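PDB 4OEV: putative peptide ABC-transport system periplasmic peptide-binding protein from Campylobacter jejuni, which binds nickel(II) outside the cytoplasm, here together with oxalate, and probably delivers it to an ABC-type importer. Local coordinates for residues A[464-475]-A[485-494]. Residues are numbered along the deposited sequence; the frame is centred on the assembly and turned at random.
Sequences LVYNKDLKGIKT and FTWNVYEWSK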
loop_
_atom_site.group_PDB
_atom_site.type_symbol
_atom_site.label_atom_id
_atom_site.label_comp_id
_atom_site.label_asym_id
_atom_site.label_seq_id
_atom_site.Cartn_x
_atom_site.Cartn_y
_atom_site.Cartn_z
ATOM N N LEU A 464 0.860 -15.851 -6.458
ATOM C CA LEU A 464 -0.083 -16.474 -5.545
ATOM C C LEU A 464 0.037 -17.973 -5.651
ATOM O O LEU A 464 -0.325 -18.583 -6.679
ATOM C CB LEU A 464 -1.536 -16.023 -5.831
ATOM C CG LEU A 464 -2.625 -16.742 -5.022
ATOM C CD1 LEU A 464 -2.318 -16.776 -3.529
ATOM C CD2 LEU A 464 -3.986 -16.048 -5.292
ATOM N N VAL A 465 0.526 -18.594 -4.592
ATOM C CA VAL A 465 0.671 -20.043 -4.668
ATOM C C VAL A 465 -0.452 -20.729 -3.915
ATOM O O VAL A 465 -0.689 -20.443 -2.743
ATOM C CB VAL A 465 1.990 -20.546 -4.115
ATOM C CG1 VAL A 465 2.041 -22.048 -4.268
ATOM C CG2 VAL A 465 3.164 -19.883 -4.836
ATOM N N TYR A 466 -1.142 -21.639 -4.563
ATOM C CA TYR A 466 -2.351 -22.149 -3.914
ATOM C C TYR A 466 -2.546 -23.662 -4.059
ATOM O O TYR A 466 -2.335 -24.266 -5.123
ATOM C CB TYR A 466 -3.600 -21.384 -4.449
ATOM C CG TYR A 466 -3.799 -21.567 -5.949
ATOM C CD1 TYR A 466 -3.157 -20.722 -6.865
ATOM C CD2 TYR A 466 -4.572 -22.601 -6.443
ATOM C CE1 TYR A 466 -3.292 -20.927 -8.232
ATOM C CE2 TYR A 466 -4.727 -22.801 -7.813
ATOM C CZ TYR A 466 -4.084 -21.942 -8.690
ATOM O OH TYR A 466 -4.222 -22.141 -10.038
ATOM N N ASN A 467 -2.979 -24.271 -2.967
ATOM C CA ASN A 467 -3.506 -25.636 -3.004
ATOM C C ASN A 467 -4.424 -25.844 -4.214
ATOM O O ASN A 467 -5.381 -25.092 -4.419
ATOM C CB ASN A 467 -4.242 -25.923 -1.705
ATOM C CG ASN A 467 -4.797 -27.298 -1.667
ATOM O OD1 ASN A 467 -6.004 -27.491 -1.645
ATOM N ND2 ASN A 467 -3.903 -28.281 -1.667
ATOM N N LYS A 468 -4.110 -26.853 -5.024
ATOM C CA LYS A 468 -4.756 -27.047 -6.310
ATOM C C LYS A 468 -6.250 -27.304 -6.175
ATOM O O LYS A 468 -6.979 -27.274 -7.165
ATOM C CB LYS A 468 -4.103 -28.227 -7.064
ATOM C CG LYS A 468 -4.246 -28.167 -8.591
ATOM C CD LYS A 468 -3.712 -26.829 -9.115
ATOM C CE LYS A 468 -3.499 -26.841 -10.626
ATOM N NZ LYS A 468 -2.882 -25.546 -11.079
ATOM N N ASP A 469 -6.682 -27.646 -4.966
ATOM C CA ASP A 469 -8.100 -27.870 -4.706
ATOM C C ASP A 469 -8.861 -26.553 -4.756
ATOM O O ASP A 469 -10.066 -26.575 -4.809
ATOM C CB ASP A 469 -8.314 -28.545 -3.345
ATOM C CG ASP A 469 -7.837 -29.990 -3.319
ATOM O OD1 ASP A 469 -7.921 -30.682 -4.368
ATOM O OD2 ASP A 469 -7.338 -30.409 -2.248
ATOM N N LEU A 470 -8.155 -25.417 -4.702
ATOM C CA LEU A 470 -8.826 -24.106 -4.646
ATOM C C LEU A 470 -9.426 -23.630 -5.972
ATOM O O LEU A 470 -8.713 -23.382 -6.951
ATOM C CB LEU A 470 -7.867 -23.050 -4.139
ATOM C CG LEU A 470 -8.186 -22.527 -2.745
ATOM C CD1 LEU A 470 -8.059 -23.665 -1.765
ATOM C CD2 LEU A 470 -7.252 -21.376 -2.376
ATOM N N LYS A 471 -10.739 -23.436 -5.976
ATOM C CA LYS A 471 -11.445 -22.945 -7.162
ATOM C C LYS A 471 -11.978 -21.531 -6.930
ATOM O O LYS A 471 -12.232 -21.155 -5.793
ATOM C CB LYS A 471 -12.603 -23.875 -7.538
ATOM C CG LYS A 471 -12.250 -25.065 -8.467
ATOM C CD LYS A 471 -11.092 -25.907 -7.965
ATOM C CE LYS A 471 -10.744 -27.080 -8.931
ATOM N NZ LYS A 471 -9.981 -26.657 -10.153
ATOM N N GLY A 472 -12.101 -20.753 -8.005
ATOM C CA GLY A 472 -12.784 -19.471 -7.962
ATOM C C GLY A 472 -11.866 -18.256 -7.848
ATOM O O GLY A 472 -12.347 -17.098 -7.893
ATOM N N ILE A 473 -10.559 -18.484 -7.688
ATOM C CA ILE A 473 -9.630 -17.358 -7.514
ATOM C C ILE A 473 -9.594 -16.524 -8.779
ATOM O O ILE A 473 -9.468 -17.042 -9.878
ATOM C CB ILE A 473 -8.215 -17.818 -7.148
ATOM C CG1 ILE A 473 -8.252 -18.642 -5.864
ATOM C CG2 ILE A 473 -7.282 -16.603 -6.956
ATOM C CD1 ILE A 473 -6.894 -19.337 -5.574
ATOM N N LYS A 474 -9.773 -15.228 -8.616
ATOM C CA LYS A 474 -9.663 -14.301 -9.725
ATOM C C LYS A 474 -8.505 -13.337 -9.486
ATOM O O LYS A 474 -8.315 -12.875 -8.346
ATOM C CB LYS A 474 -10.960 -13.512 -9.901
ATOM C CG LYS A 474 -12.155 -14.350 -10.414
ATOM C CD LYS A 474 -13.355 -13.405 -10.542
ATOM C CE LYS A 474 -14.594 -14.086 -11.126
ATOM N NZ LYS A 474 -15.803 -13.261 -10.821
ATOM N N THR A 475 -7.748 -13.024 -10.545
ATOM C CA THR A 475 -6.656 -12.046 -10.430
ATOM C C THR A 475 -7.197 -10.655 -10.650
ATOM O O THR A 475 -8.285 -10.475 -11.215
ATOM C CB THR A 475 -5.552 -12.262 -11.461
ATOM O OG1 THR A 475 -6.124 -12.136 -12.768
ATOM C CG2 THR A 475 -4.904 -13.659 -11.319
ATOM N N PHE A 485 -5.055 -9.533 -3.097
ATOM C CA PHE A 485 -5.084 -10.834 -3.759
ATOM C C PHE A 485 -6.266 -11.702 -3.274
ATOM O O PHE A 485 -6.633 -12.688 -3.925
ATOM C CB PHE A 485 -3.729 -11.565 -3.616
ATOM C CG PHE A 485 -3.483 -12.190 -2.265
ATOM C CD1 PHE A 485 -3.761 -13.553 -2.051
ATOM C CD2 PHE A 485 -2.959 -11.436 -1.213
ATOM C CE1 PHE A 485 -3.511 -14.152 -0.806
ATOM C CE2 PHE A 485 -2.724 -12.013 0.035
ATOM C CZ PHE A 485 -3.000 -13.398 0.229
ATOM N N THR A 486 -6.885 -11.276 -2.179
ATOM C CA THR A 486 -8.049 -11.918 -1.580
ATOM C C THR A 486 -9.350 -11.168 -1.854
ATOM O O THR A 486 -10.364 -11.404 -1.168
ATOM C CB THR A 486 -7.867 -12.025 -0.049
ATOM O OG1 THR A 486 -7.489 -10.733 0.479
ATOM C CG2 THR A 486 -6.807 -13.015 0.285
ATOM N N TRP A 487 -9.344 -10.309 -2.880
ATOM C CA TRP A 487 -10.452 -9.359 -3.104
ATOM C C TRP A 487 -11.756 -10.107 -3.392
ATOM O O TRP A 487 -12.817 -9.578 -3.087
ATOM C CB TRP A 487 -10.165 -8.395 -4.262
ATOM C CG TRP A 487 -10.209 -9.093 -5.593
ATOM C CD1 TRP A 487 -9.178 -9.831 -6.171
ATOM C CD2 TRP A 487 -11.323 -9.180 -6.502
ATOM N NE1 TRP A 487 -9.608 -10.355 -7.389
ATOM C CE2 TRP A 487 -10.913 -9.975 -7.604
ATOM C CE3 TRP A 487 -12.628 -8.657 -6.495
ATOM C CZ2 TRP A 487 -11.768 -10.249 -8.697
ATOM C CZ3 TRP A 487 -13.483 -8.944 -7.585
ATOM C CH2 TRP A 487 -13.043 -9.725 -8.664
ATOM N N ASN A 488 -11.694 -11.317 -3.982
ATOM C CA ASN A 488 -12.939 -12.057 -4.258
ATOM C C ASN A 488 -12.995 -13.363 -3.481
ATOM O O ASN A 488 -13.574 -14.377 -3.937
ATOM C CB ASN A 488 -13.148 -12.310 -5.767
ATOM C CG ASN A 488 -12.398 -13.523 -6.292
ATOM O OD1 ASN A 488 -11.183 -13.675 -6.088
ATOM N ND2 ASN A 488 -13.129 -14.410 -6.968
ATOM N N VAL A 489 -12.397 -13.347 -2.294
ATOM C CA VAL A 489 -12.292 -14.569 -1.498
ATOM C C VAL A 489 -13.669 -15.208 -1.217
ATOM O O VAL A 489 -13.772 -16.424 -1.106
ATOM C CB VAL A 489 -11.562 -14.312 -0.166
ATOM C CG1 VAL A 489 -12.367 -13.356 0.700
ATOM C CG2 VAL A 489 -11.308 -15.640 0.551
ATOM N N TYR A 490 -14.736 -14.409 -1.174
ATOM C CA TYR A 490 -16.051 -14.981 -0.938
ATOM C C TYR A 490 -16.555 -15.850 -2.102
ATOM O O TYR A 490 -17.642 -16.429 -2.015
ATOM C CB TYR A 490 -17.098 -13.865 -0.635
ATOM C CG TYR A 490 -17.165 -12.719 -1.644
ATOM C CD1 TYR A 490 -17.971 -12.805 -2.772
ATOM C CD2 TYR A 490 -16.409 -11.556 -1.461
ATOM C CE1 TYR A 490 -18.043 -11.767 -3.689
ATOM C CE2 TYR A 490 -16.474 -10.507 -2.366
ATOM C CZ TYR A 490 -17.288 -10.619 -3.477
ATOM O OH TYR A 490 -17.350 -9.589 -4.389
ATOM N N GLU A 491 -15.826 -15.887 -3.207
ATOM C CA GLU A 491 -16.183 -16.763 -4.320
ATOM C C GLU A 491 -15.286 -18.001 -4.323
ATOM O O GLU A 491 -15.479 -18.896 -5.146
ATOM C CB GLU A 491 -16.068 -16.026 -5.661
ATOM C CG GLU A 491 -16.897 -14.765 -5.730
ATOM C CD GLU A 491 -16.884 -14.119 -7.110
ATOM O OE1 GLU A 491 -15.816 -14.098 -7.749
ATOM O OE2 GLU A 491 -17.930 -13.606 -7.559
ATOM N N TRP A 492 -14.308 -18.053 -3.416
ATOM C CA TRP A 492 -13.361 -19.190 -3.412
ATOM C C TRP A 492 -13.994 -20.392 -2.741
ATOM O O TRP A 492 -14.765 -20.226 -1.797
ATOM C CB TRP A 492 -12.056 -18.857 -2.679
ATOM C CG TRP A 492 -11.241 -17.717 -3.206
ATOM C CD1 TRP A 492 -11.602 -16.811 -4.153
ATOM C CD2 TRP A 492 -9.892 -17.374 -2.818
ATOM N NE1 TRP A 492 -10.574 -15.908 -4.363
ATOM C CE2 TRP A 492 -9.517 -16.240 -3.561
ATOM C CE3 TRP A 492 -8.966 -17.928 -1.919
ATOM C CZ2 TRP A 492 -8.259 -15.627 -3.424
ATOM C CZ3 TRP A 492 -7.718 -17.326 -1.785
ATOM C CH2 TRP A 492 -7.380 -16.183 -2.535
ATOM N N SER A 493 -13.680 -21.601 -3.218
ATOM C CA SER A 493 -14.177 -22.813 -2.586
ATOM C C SER A 493 -13.332 -24.048 -2.913
ATOM O O SER A 493 -12.493 -24.038 -3.822
ATOM C CB SER A 493 -15.625 -23.105 -2.997
ATOM O OG SER A 493 -15.684 -23.436 -4.370
ATOM N N LYS A 494 -13.559 -25.105 -2.142
ATOM C CA LYS A 494 -12.905 -26.388 -2.376
ATOM C C LYS A 494 -13.931 -27.402 -2.821
ATOM O O LYS A 494 -15.129 -27.239 -2.524
ATOM C CB LYS A 494 -12.193 -26.862 -1.128
ATOM C CG LYS A 494 -11.059 -25.953 -0.729
ATOM C CD LYS A 494 -10.819 -26.115 0.745
ATOM C CE LYS A 494 -9.469 -25.630 1.147
ATOM N NZ LYS A 494 -9.221 -26.037 2.556
ATOM O OXT LYS A 494 -13.560 -28.354 -3.517
HETATM O O HOH W 1 -15.498 -21.554 -6.041
HETATM O O HOH W 2 -14.752 -16.547 -9.014
HETATM O O HOH W 3 -16.885 -10.608 -9.014
#
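Lys471 and Ser493 form a single antiparallel bridge, a hydrogen-bonded pair that pins the C-terminal tail of this family 5 solute-binding protein to the chain leaving strand 454-467. Lys471 N reaches Ser493 O at 2.8 Å, and Ser493 N returns a bond to Lys471 O. Beyond the bridge, Asn488 takes over, a worked example of one buried asparagine amide joining two loop regions: its ND2 donates almost within the amide plane to Gly472 O (2.9 Å) and also to Glu491 OE1. Asn488 OD1 accepts Lys474 N at a longer 3.3 Å from one side of its plane and Trp492 NE1 from well above the other, four bonds in all, which hold the amide against rotation. With CG between its backbone N and carbonyl carbon (chi1 83°), the amide can span Gly472 O and Lys474 N. Trp492, anchored through NE1, presents one face to Ile473, whose CG1 makes a CH-pi contact 3.7 Å from the five-membered ring centroid; Val489 CA covers the opposite face, and Leu7 and Ile9 of strand 6-11 also pack on this indole. The extended Lys474 chain passes Asn488 to a salt bridge, NZ meeting the syn lone pair of Glu491 OE1 at 3.2 Å, while the anti lone pair receives Asn488 ND2.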